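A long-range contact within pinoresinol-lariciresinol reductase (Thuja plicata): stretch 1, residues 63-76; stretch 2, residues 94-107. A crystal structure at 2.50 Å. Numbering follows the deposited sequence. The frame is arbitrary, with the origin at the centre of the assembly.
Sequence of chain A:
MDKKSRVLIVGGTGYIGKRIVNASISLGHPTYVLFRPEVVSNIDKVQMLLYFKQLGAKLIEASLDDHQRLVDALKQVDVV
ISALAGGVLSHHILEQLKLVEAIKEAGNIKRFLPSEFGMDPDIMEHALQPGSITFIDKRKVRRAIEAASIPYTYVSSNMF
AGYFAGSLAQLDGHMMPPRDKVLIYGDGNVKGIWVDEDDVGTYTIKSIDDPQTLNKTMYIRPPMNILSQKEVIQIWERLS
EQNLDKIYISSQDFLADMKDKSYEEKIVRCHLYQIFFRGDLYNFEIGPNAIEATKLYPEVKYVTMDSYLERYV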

ATOM      1  N   SER A  63     -21.168   4.016  -3.792  1.00 35.11           N
ATOM      2  CA  SER A  63     -19.742   3.724  -3.765  1.00 35.42           C
ATOM      3  C   SER A  63     -19.084   4.852  -2.950  1.00 39.28           C
ATOM      4  O   SER A  63     -19.723   5.858  -2.599  1.00 40.03           O
ATOM      5  CB  SER A  63     -19.196   3.694  -5.190  1.00 37.68           C
ATOM      6  OG  SER A  63     -17.786   3.541  -5.327  1.00 34.88           O
ATOM      7  N   LEU A  64     -17.795   4.714  -2.600  1.00 35.03           N
ATOM      8  CA  LEU A  64     -17.109   5.736  -1.822  1.00 31.52           C
ATOM      9  C   LEU A  64     -16.560   6.900  -2.615  1.00 33.18           C
ATOM     10  O   LEU A  64     -16.273   7.976  -2.069  1.00 30.33           O
ATOM     11  CB  LEU A  64     -15.985   5.103  -1.078  1.00 24.14           C
ATOM     12  CG  LEU A  64     -16.429   4.321   0.105  1.00 17.25           C
ATOM     13  CD1 LEU A  64     -15.446   3.193   0.318  1.00 21.91           C
ATOM     14  CD2 LEU A  64     -16.578   5.243   1.283  1.00  7.63           C
ATOM     15  N   ASP A  65     -16.409   6.615  -3.917  1.00 32.86           N
ATOM     16  CA  ASP A  65     -15.908   7.574  -4.885  1.00 32.04           C
ATOM     17  C   ASP A  65     -16.907   8.634  -5.289  1.00 31.65           C
ATOM     18  O   ASP A  65     -16.515   9.736  -5.682  1.00 30.88           O
ATOM     19  CB  ASP A  65     -15.440   6.830  -6.123  1.00 36.18           C
ATOM     20  CG  ASP A  65     -14.023   6.296  -6.011  1.00 32.22           C
ATOM     21  OD1 ASP A  65     -13.273   6.472  -6.978  1.00 30.52           O
ATOM     22  OD2 ASP A  65     -13.689   5.713  -4.973  1.00 28.03           O
ATOM     23  N   ASP A  66     -18.199   8.290  -5.200  1.00 29.65           N
ATOM     24  CA  ASP A  66     -19.243   9.247  -5.490  1.00 28.12           C
ATOM     25  C   ASP A  66     -19.483  10.126  -4.266  1.00 27.69           C
ATOM     26  O   ASP A  66     -20.358   9.874  -3.431  1.00 26.18           O
ATOM     27  CB  ASP A  66     -20.512   8.512  -5.860  1.00 30.02           C
ATOM     28  CG  ASP A  66     -21.288   9.371  -6.838  1.00 33.32           C
ATOM     29  OD1 ASP A  66     -22.302   9.972  -6.455  1.00 26.81           O
ATOM     30  OD2 ASP A  66     -20.838   9.437  -7.988  1.00 37.51           O
ATOM     31  N   HIS A  67     -18.664  11.179  -4.177  1.00 25.67           N
ATOM     32  CA  HIS A  67     -18.684  12.115  -3.056  1.00 28.28           C
ATOM     33  C   HIS A  67     -20.044  12.741  -2.774  1.00 29.55           C
ATOM     34  O   HIS A  67     -20.473  12.833  -1.614  1.00 30.47           O
ATOM     35  CB  HIS A  67     -17.642  13.202  -3.338  1.00 28.19           C
ATOM     36  CG  HIS A  67     -17.645  14.405  -2.404  1.00 30.87           C
ATOM     37  ND1 HIS A  67     -18.090  14.469  -1.156  1.00 35.29           N
ATOM     38  CD2 HIS A  67     -17.180  15.645  -2.759  1.00 31.26           C
ATOM     39  CE1 HIS A  67     -17.907  15.695  -0.760  1.00 31.29           C
ATOM     40  NE2 HIS A  67     -17.364  16.401  -1.718  1.00 33.21           N
ATOM     41  N   GLN A  68     -20.728  13.159  -3.846  1.00 28.60           N
ATOM     42  CA  GLN A  68     -22.034  13.759  -3.679  1.00 30.54           C
ATOM     43  C   GLN A  68     -23.086  12.781  -3.195  1.00 28.80           C
ATOM     44  O   GLN A  68     -23.966  13.229  -2.470  1.00 36.21           O
ATOM     45  CB  GLN A  68     -22.512  14.399  -4.988  1.00 34.57           C
ATOM     46  CG  GLN A  68     -22.592  13.519  -6.236  1.00 37.60           C
ATOM     47  CD  GLN A  68     -21.342  13.480  -7.098  1.00 37.27           C
ATOM     48  OE1 GLN A  68     -20.206  13.490  -6.609  1.00 34.56           O
ATOM     49  NE2 GLN A  68     -21.582  13.424  -8.415  1.00 33.26           N
ATOM     50  N   ARG A  69     -23.054  11.474  -3.520  1.00 23.71           N
ATOM     51  CA  ARG A  69     -24.068  10.576  -2.993  1.00 17.92           C
ATOM     52  C   ARG A  69     -23.764  10.186  -1.560  1.00 19.44           C
ATOM     53  O   ARG A  69     -24.668   9.957  -0.740  1.00 22.95           O
ATOM     54  CB  ARG A  69     -24.161   9.334  -3.839  1.00 20.25           C
ATOM     55  CG  ARG A  69     -25.291   8.384  -3.457  1.00 15.67           C
ATOM     56  CD  ARG A  69     -25.750   7.648  -4.707  1.00 32.61           C
ATOM     57  NE  ARG A  69     -24.616   7.126  -5.460  1.00 39.21           N
ATOM     58  CZ  ARG A  69     -24.691   6.364  -6.554  1.00 36.33           C
ATOM     59  NH1 ARG A  69     -25.872   5.995  -7.062  1.00 32.58           N
ATOM     60  NH2 ARG A  69     -23.536   6.015  -7.150  1.00 29.48           N
ATOM     61  N   LEU A  70     -22.460  10.173  -1.265  1.00 14.55           N
ATOM     62  CA  LEU A  70     -21.978   9.867   0.051  1.00 12.52           C
ATOM     63  C   LEU A  70     -22.519  10.928   0.988  1.00 12.41           C
ATOM     64  O   LEU A  70     -23.215  10.566   1.932  1.00 17.40           O
ATOM     65  CB  LEU A  70     -20.500   9.867  -0.056  1.00 20.01           C
ATOM     66  CG  LEU A  70     -19.688   9.039   0.887  1.00 21.81           C
ATOM     67  CD1 LEU A  70     -20.192   7.615   0.931  1.00 20.79           C
ATOM     68  CD2 LEU A  70     -18.244   9.119   0.415  1.00 24.82           C
ATOM     69  N   VAL A  71     -22.348  12.228   0.681  1.00 10.85           N
ATOM     70  CA  VAL A  71     -22.895  13.318   1.504  1.00  7.00           C
ATOM     71  C   VAL A  71     -24.409  13.309   1.596  1.00 11.26           C
ATOM     72  O   VAL A  71     -24.970  13.650   2.645  1.00 11.71           O
ATOM     73  CB  VAL A  71     -22.464  14.683   0.960  1.00  2.76           C
ATOM     74  CG1 VAL A  71     -22.854  15.748   1.951  1.00  2.00           C
ATOM     75  CG2 VAL A  71     -20.948  14.788   0.839  1.00  2.00           C
ATOM     76  N   ASP A  72     -25.073  12.869   0.511  1.00  9.70           N
ATOM     77  CA  ASP A  72     -26.527  12.813   0.503  1.00 11.87           C
ATOM     78  C   ASP A  72     -26.969  11.876   1.594  1.00 17.37           C
ATOM     79  O   ASP A  72     -27.760  12.236   2.467  1.00 18.65           O
ATOM     80  CB  ASP A  72     -27.139  12.247  -0.790  1.00 11.30           C
ATOM     81  CG  ASP A  72     -27.123  13.052  -2.067  1.00 10.71           C
ATOM     82  OD1 ASP A  72     -27.346  12.468  -3.124  1.00 16.59           O
ATOM     83  OD2 ASP A  72     -26.904  14.253  -2.021  1.00 19.28           O
ATOM     84  N   ALA A  73     -26.326  10.694   1.466  1.00 20.93           N
ATOM     85  CA  ALA A  73     -26.508   9.508   2.289  1.00 18.68           C
ATOM     86  C   ALA A  73     -26.320   9.767   3.787  1.00 15.01           C
ATOM     87  O   ALA A  73     -27.177   9.403   4.589  1.00  9.81           O
ATOM     88  CB  ALA A  73     -25.511   8.428   1.775  1.00 14.39           C
ATOM     89  N   LEU A  74     -25.217  10.475   4.096  1.00 11.52           N
ATOM     90  CA  LEU A  74     -24.770  10.812   5.437  1.00 10.09           C
ATOM     91  C   LEU A  74     -25.662  11.824   6.093  1.00 11.89           C
ATOM     92  O   LEU A  74     -25.730  11.893   7.319  1.00 13.31           O
ATOM     93  CB  LEU A  74     -23.346  11.377   5.424  1.00  8.49           C
ATOM     94  CG  LEU A  74     -22.226  10.614   4.708  1.00  5.11           C
ATOM     95  CD1 LEU A  74     -21.095  11.561   4.389  1.00  8.57           C
ATOM     96  CD2 LEU A  74     -21.705   9.514   5.546  1.00 14.71           C
ATOM     97  N   LYS A  75     -26.339  12.639   5.277  1.00 18.03           N
ATOM     98  CA  LYS A  75     -27.265  13.619   5.810  1.00 18.68           C
ATOM     99  C   LYS A  75     -28.470  12.927   6.397  1.00 18.74           C
ATOM    100  O   LYS A  75     -29.171  13.486   7.254  1.00 23.99           O
ATOM    101  CB  LYS A  75     -27.721  14.586   4.735  1.00 18.44           C
ATOM    102  CG  LYS A  75     -26.698  15.648   4.313  1.00 21.96           C
ATOM    103  CD  LYS A  75     -26.229  16.593   5.410  1.00 26.32           C
ATOM    104  CE  LYS A  75     -27.257  17.639   5.838  1.00 35.55           C
ATOM    105  NZ  LYS A  75     -26.827  18.415   6.998  1.00 33.06           N
ATOM    106  N   GLN A  76     -28.685  11.662   6.034  1.00 20.77           N
ATOM    107  CA  GLN A  76     -29.848  10.936   6.545  1.00 18.14           C
ATOM    108  C   GLN A  76     -29.599  10.312   7.910  1.00 13.25           C
ATOM    109  O   GLN A  76     -30.532   9.902   8.600  1.00 10.13           O
ATOM    110  CB  GLN A  76     -30.270   9.819   5.590  1.00 18.67           C
ATOM    111  CG  GLN A  76     -30.396  10.168   4.106  1.00 27.53           C
ATOM    112  CD  GLN A  76     -31.143  11.453   3.754  1.00 28.72           C
ATOM    113  OE1 GLN A  76     -32.271  11.737   4.188  1.00 21.35           O
ATOM    114  NE2 GLN A  76     -30.433  12.214   2.915  1.00 27.26           N
ATOM    115  N   LEU A  94      -7.426   3.264   3.924  1.00 24.09           N
ATOM    116  CA  LEU A  94      -7.252   4.618   3.392  1.00 20.05           C
ATOM    117  C   LEU A  94      -8.341   5.172   2.458  1.00 18.39           C
ATOM    118  O   LEU A  94      -8.217   6.267   1.919  1.00 20.84           O
ATOM    119  CB  LEU A  94      -5.910   4.640   2.688  1.00 16.43           C
ATOM    120  CG  LEU A  94      -4.642   5.149   3.365  1.00 11.05           C
ATOM    121  CD1 LEU A  94      -4.641   4.991   4.872  1.00 12.22           C
ATOM    122  CD2 LEU A  94      -3.524   4.383   2.755  1.00 11.48           C
ATOM    123  N   GLU A  95      -9.403   4.391   2.217  1.00 21.57           N
ATOM    124  CA  GLU A  95     -10.606   4.757   1.461  1.00 19.95           C
ATOM    125  C   GLU A  95     -11.494   5.604   2.337  1.00 15.25           C
ATOM    126  O   GLU A  95     -12.273   6.425   1.882  1.00 20.00           O
ATOM    127  CB  GLU A  95     -11.404   3.527   1.057  1.00 19.66           C
ATOM    128  CG  GLU A  95     -10.822   2.771  -0.129  1.00 26.86           C
ATOM    129  CD  GLU A  95     -11.217   3.270  -1.528  1.00 31.43           C
ATOM    130  OE1 GLU A  95     -12.414   3.440  -1.794  1.00 23.09           O
ATOM    131  OE2 GLU A  95     -10.320   3.445  -2.360  1.00 30.17           O
ATOM    132  N   GLN A  96     -11.394   5.340   3.631  1.00 15.19           N
ATOM    133  CA  GLN A  96     -12.056   6.064   4.695  1.00 11.01           C
ATOM    134  C   GLN A  96     -11.730   7.552   4.711  1.00  9.60           C
ATOM    135  O   GLN A  96     -12.415   8.277   5.427  1.00 11.03           O
ATOM    136  CB  GLN A  96     -11.643   5.509   6.010  1.00  3.96           C
ATOM    137  CG  GLN A  96     -11.955   4.062   6.138  1.00  9.24           C
ATOM    138  CD  GLN A  96     -11.564   3.613   7.519  1.00  8.64           C
ATOM    139  OE1 GLN A  96     -10.439   3.221   7.768  1.00 15.06           O
ATOM    140  NE2 GLN A  96     -12.474   3.685   8.467  1.00  2.00           N
ATOM    141  N   LEU A  97     -10.667   8.014   4.013  1.00  8.67           N
ATOM    142  CA  LEU A  97     -10.287   9.426   3.918  1.00  5.84           C
ATOM    143  C   LEU A  97     -11.335  10.217   3.144  1.00  9.56           C
ATOM    144  O   LEU A  97     -11.800  11.258   3.609  1.00  8.59           O
ATOM    145  CB  LEU A  97      -8.898   9.502   3.276  1.00  2.00           C
ATOM    146  CG  LEU A  97      -7.756   9.084   4.262  1.00  2.93           C
ATOM    147  CD1 LEU A  97      -6.460   8.851   3.543  1.00  6.96           C
ATOM    148  CD2 LEU A  97      -7.482  10.196   5.255  1.00  2.00           C
ATOM    149  N   LYS A  98     -11.777   9.624   2.020  1.00 11.76           N
ATOM    150  CA  LYS A  98     -12.925  10.014   1.212  1.00  8.77           C
ATOM    151  C   LYS A  98     -14.150  10.118   2.099  1.00 10.19           C
ATOM    152  O   LYS A  98     -14.838  11.125   2.056  1.00 14.96           O
ATOM    153  CB  LYS A  98     -13.264   8.975   0.152  1.00 18.91           C
ATOM    154  CG  LYS A  98     -12.131   8.465  -0.728  1.00 22.04           C
ATOM    155  CD  LYS A  98     -12.741   7.655  -1.848  1.00 22.60           C
ATOM    156  CE  LYS A  98     -11.725   7.470  -2.965  1.00 26.95           C
ATOM    157  NZ  LYS A  98     -10.686   6.522  -2.605  1.00 36.63           N
ATOM    158  N   LEU A  99     -14.453   9.100   2.899  1.00  5.90           N
ATOM    159  CA  LEU A  99     -15.527   9.197   3.888  1.00 10.33           C
ATOM    160  C   LEU A  99     -15.341  10.290   4.960  1.00 13.88           C
ATOM    161  O   LEU A  99     -16.329  10.773   5.500  1.00 14.04           O
ATOM    162  CB  LEU A  99     -15.649   7.791   4.480  1.00 10.36           C
ATOM    163  CG  LEU A  99     -16.656   7.285   5.504  1.00  9.44           C
ATOM    164  CD1 LEU A  99     -18.089   7.662   5.216  1.00 12.95           C
ATOM    165  CD2 LEU A  99     -16.531   5.784   5.472  1.00 10.55           C
ATOM    166  N   VAL A 100     -14.117  10.755   5.292  1.00 21.15           N
ATOM    167  CA  VAL A 100     -13.853  11.851   6.251  1.00 22.87           C
ATOM    168  C   VAL A 100     -14.075  13.238   5.619  1.00 18.67           C
ATOM    169  O   VAL A 100     -14.566  14.189   6.233  1.00 11.29           O
ATOM    170  CB  VAL A 100     -12.391  11.731   6.786  1.00 22.72           C
ATOM    171  CG1 VAL A 100     -12.077  12.869   7.753  1.00 20.44           C
ATOM    172  CG2 VAL A 100     -12.222  10.420   7.538  1.00 17.48           C
ATOM    173  N   GLU A 101     -13.640  13.292   4.361  1.00 17.98           N
ATOM    174  CA  GLU A 101     -13.873  14.380   3.435  1.00 15.51           C
ATOM    175  C   GLU A 101     -15.387  14.529   3.268  1.00 19.40           C
ATOM    176  O   GLU A 101     -15.887  15.650   3.289  1.00 26.58           O
ATOM    177  CB  GLU A 101     -13.232  14.052   2.081  1.00 12.78           C
ATOM    178  CG  GLU A 101     -11.786  14.497   1.799  1.00 26.10           C
ATOM    179  CD  GLU A 101     -10.571  13.898   2.540  1.00 41.40           C
ATOM    180  OE1 GLU A 101     -10.594  13.741   3.776  1.00 49.43           O
ATOM    181  OE2 GLU A 101      -9.566  13.616   1.862  1.00 46.73           O
ATOM    182  N   ALA A 102     -16.164  13.442   3.110  1.00 14.24           N
ATOM    183  CA  ALA A 102     -17.612  13.506   2.996  1.00 13.52           C
ATOM    184  C   ALA A 102     -18.351  13.837   4.291  1.00 14.82           C
ATOM    185  O   ALA A 102     -19.481  14.310   4.275  1.00 23.52           O
ATOM    186  CB  ALA A 102     -18.129  12.184   2.484  1.00 14.32           C
ATOM    187  N   ILE A 103     -17.745  13.566   5.436  1.00 16.67           N
ATOM    188  CA  ILE A 103     -18.292  13.860   6.752  1.00 12.01           C
ATOM    189  C   ILE A 103     -18.025  15.321   7.108  1.00 14.69           C
ATOM    190  O   ILE A 103     -18.881  15.954   7.736  1.00 14.53           O
ATOM    191  CB  ILE A 103     -17.636  12.862   7.795  1.00 12.67           C
ATOM    192  CG1 ILE A 103     -18.323  11.523   7.630  1.00 13.39           C
ATOM    193  CG2 ILE A 103     -17.830  13.266   9.250  1.00  2.00           C
ATOM    194  CD1 ILE A 103     -17.628  10.383   8.354  1.00 17.58           C
ATOM    195  N   LYS A 104     -16.834  15.856   6.768  1.00 15.69           N
ATOM    196  CA  LYS A 104     -16.457  17.238   7.006  1.00 17.92           C
ATOM    197  C   LYS A 104     -17.423  18.187   6.312  1.00 19.05           C
ATOM    198  O   LYS A 104     -17.992  19.100   6.903  1.00 19.70           O
ATOM    199  CB  LYS A 104     -15.034  17.390   6.502  1.00 16.97           C
ATOM    200  CG  LYS A 104     -14.409  18.770   6.440  1.00 20.33           C
ATOM    201  CD  LYS A 104     -14.409  19.533   7.772  1.00 31.53           C
ATOM    202  CE  LYS A 104     -13.537  20.797   7.695  1.00 34.14           C
ATOM    203  NZ  LYS A 104     -13.351  21.419   8.996  1.00 34.23           N
ATOM    204  N   GLU A 105     -17.673  17.882   5.052  1.00 23.97           N
ATOM    205  CA  GLU A 105     -18.574  18.626   4.194  1.00 29.22           C
ATOM    206  C   GLU A 105     -19.981  18.678   4.731  1.00 28.85           C
ATOM    207  O   GLU A 105     -20.527  19.778   4.838  1.00 35.38           O
ATOM    208  CB  GLU A 105     -18.624  18.004   2.820  1.00 32.72           C
ATOM    209  CG  GLU A 105     -19.144  18.953   1.762  1.00 37.81           C
ATOM    210  CD  GLU A 105     -18.388  18.813   0.452  1.00 39.74           C
ATOM    211  OE1 GLU A 105     -17.159  18.927   0.475  1.00 36.35           O
ATOM    212  OE2 GLU A 105     -19.031  18.595  -0.581  1.00 43.60           O
ATOM    213  N   ALA A 106     -20.593  17.529   5.051  1.00 23.81           N
ATOM    214  CA  ALA A 106     -21.898  17.559   5.697  1.00 23.39           C
ATOM    215  C   ALA A 106     -21.681  18.062   7.140  1.00 24.26           C
ATOM    216  O   ALA A 106     -20.544  18.392   7.520  1.00 27.85           O
ATOM    217  CB  ALA A 106     -22.488  16.135   5.660  1.00 13.41           C
ATOM    218  N   GLY A 107     -22.680  18.200   8.004  1.00 23.11           N
ATOM    219  CA  GLY A 107     -22.358  18.666   9.342  1.00 24.03           C
ATOM    220  C   GLY A 107     -23.138  17.941  10.395  1.00 27.49           C
ATOM    221  O   GLY A 107     -22.806  18.011  11.576  1.00 36.01           O
TER

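What holds the centre of this contact together? The answer is A102, whose small side chain fits as a knob into a hole formed by H67, L70, V71 and L74. Its CB lies 3.6 Å from L74 CD1, 3.7 Å from L70 CD2 and 4.2 Å from V71 CG2, while the nearest imidazole atom, H67 ND1, is 4.3 Å from the same A102 CB. The methyl group is thus in van der Waals range of three aliphatic side chains at once. Alanine reaches little beyond its own backbone, and the two stretches are close here: the CA atoms of V71 and A102 are 5.5 Å apart, although the helix axes, inclined at 57°, approach no nearer than 9.1 Å.

How does the apolar packing spread from that knob? L74 points toward the second helix and reaches several of its residues. Its CD2 meets L99 CD1 at 4.1 Å, and its CD1 lies 4.3 Å from I103 CG1 and 3.2 Å from the carbonyl oxygen A102 O, so this leucine packs against backbone as well as side chains. Further along, V71 CG1 touches A106 CB at 3.7 Å, where the second stretch has just left its helix. K75 adds the aliphatic part of its chain to the same patch, K75 CD lying 3.8 Å from A106 CB. At the other end of the contact, in the loop before the first helix, L64 points toward the second stretch and sets its CD2 4.2 Å from L99 CB.

What happens where L64 and D65 meet the start of the second stretch? Here the packing gives way to charge. The methylene chain of K98 runs past L64, with K98 CD 3.6 Å from the carbonyl oxygen L64 O, and carries its amine to two carboxylates. Within its own stretch, K98 NZ forms a salt bridge with E95 OE2 at 3.1 Å, which includes a weak hydrogen bond. Across the contact, the salt bridge from K98 NZ to D65 OD2 is long, at 3.9 Å, while K98 CE lies 3.3 Å from D65 OD2. The lysine charge also helps to offset the proximity of two acidic groups, since D65 OD2 and E95 OE1 are only 4.1 Å apart.

Is there a polar counterpart beside the central knob? H67 and E105 come together there, both with chi1 in the t well. H67 NE2 lies 3.0 Å from E105 OE2 and 3.4 Å from E105 OE1, so both carboxylate oxygens are near the same ring nitrogen; whether a hydrogen bond joins them remains open. Elsewhere between the stretches no clear hydrogen bond crosses, and the two stretches bury 652 Å² between them, counting both sides, with apolar packing at the centre and charged groups gathered at its margins.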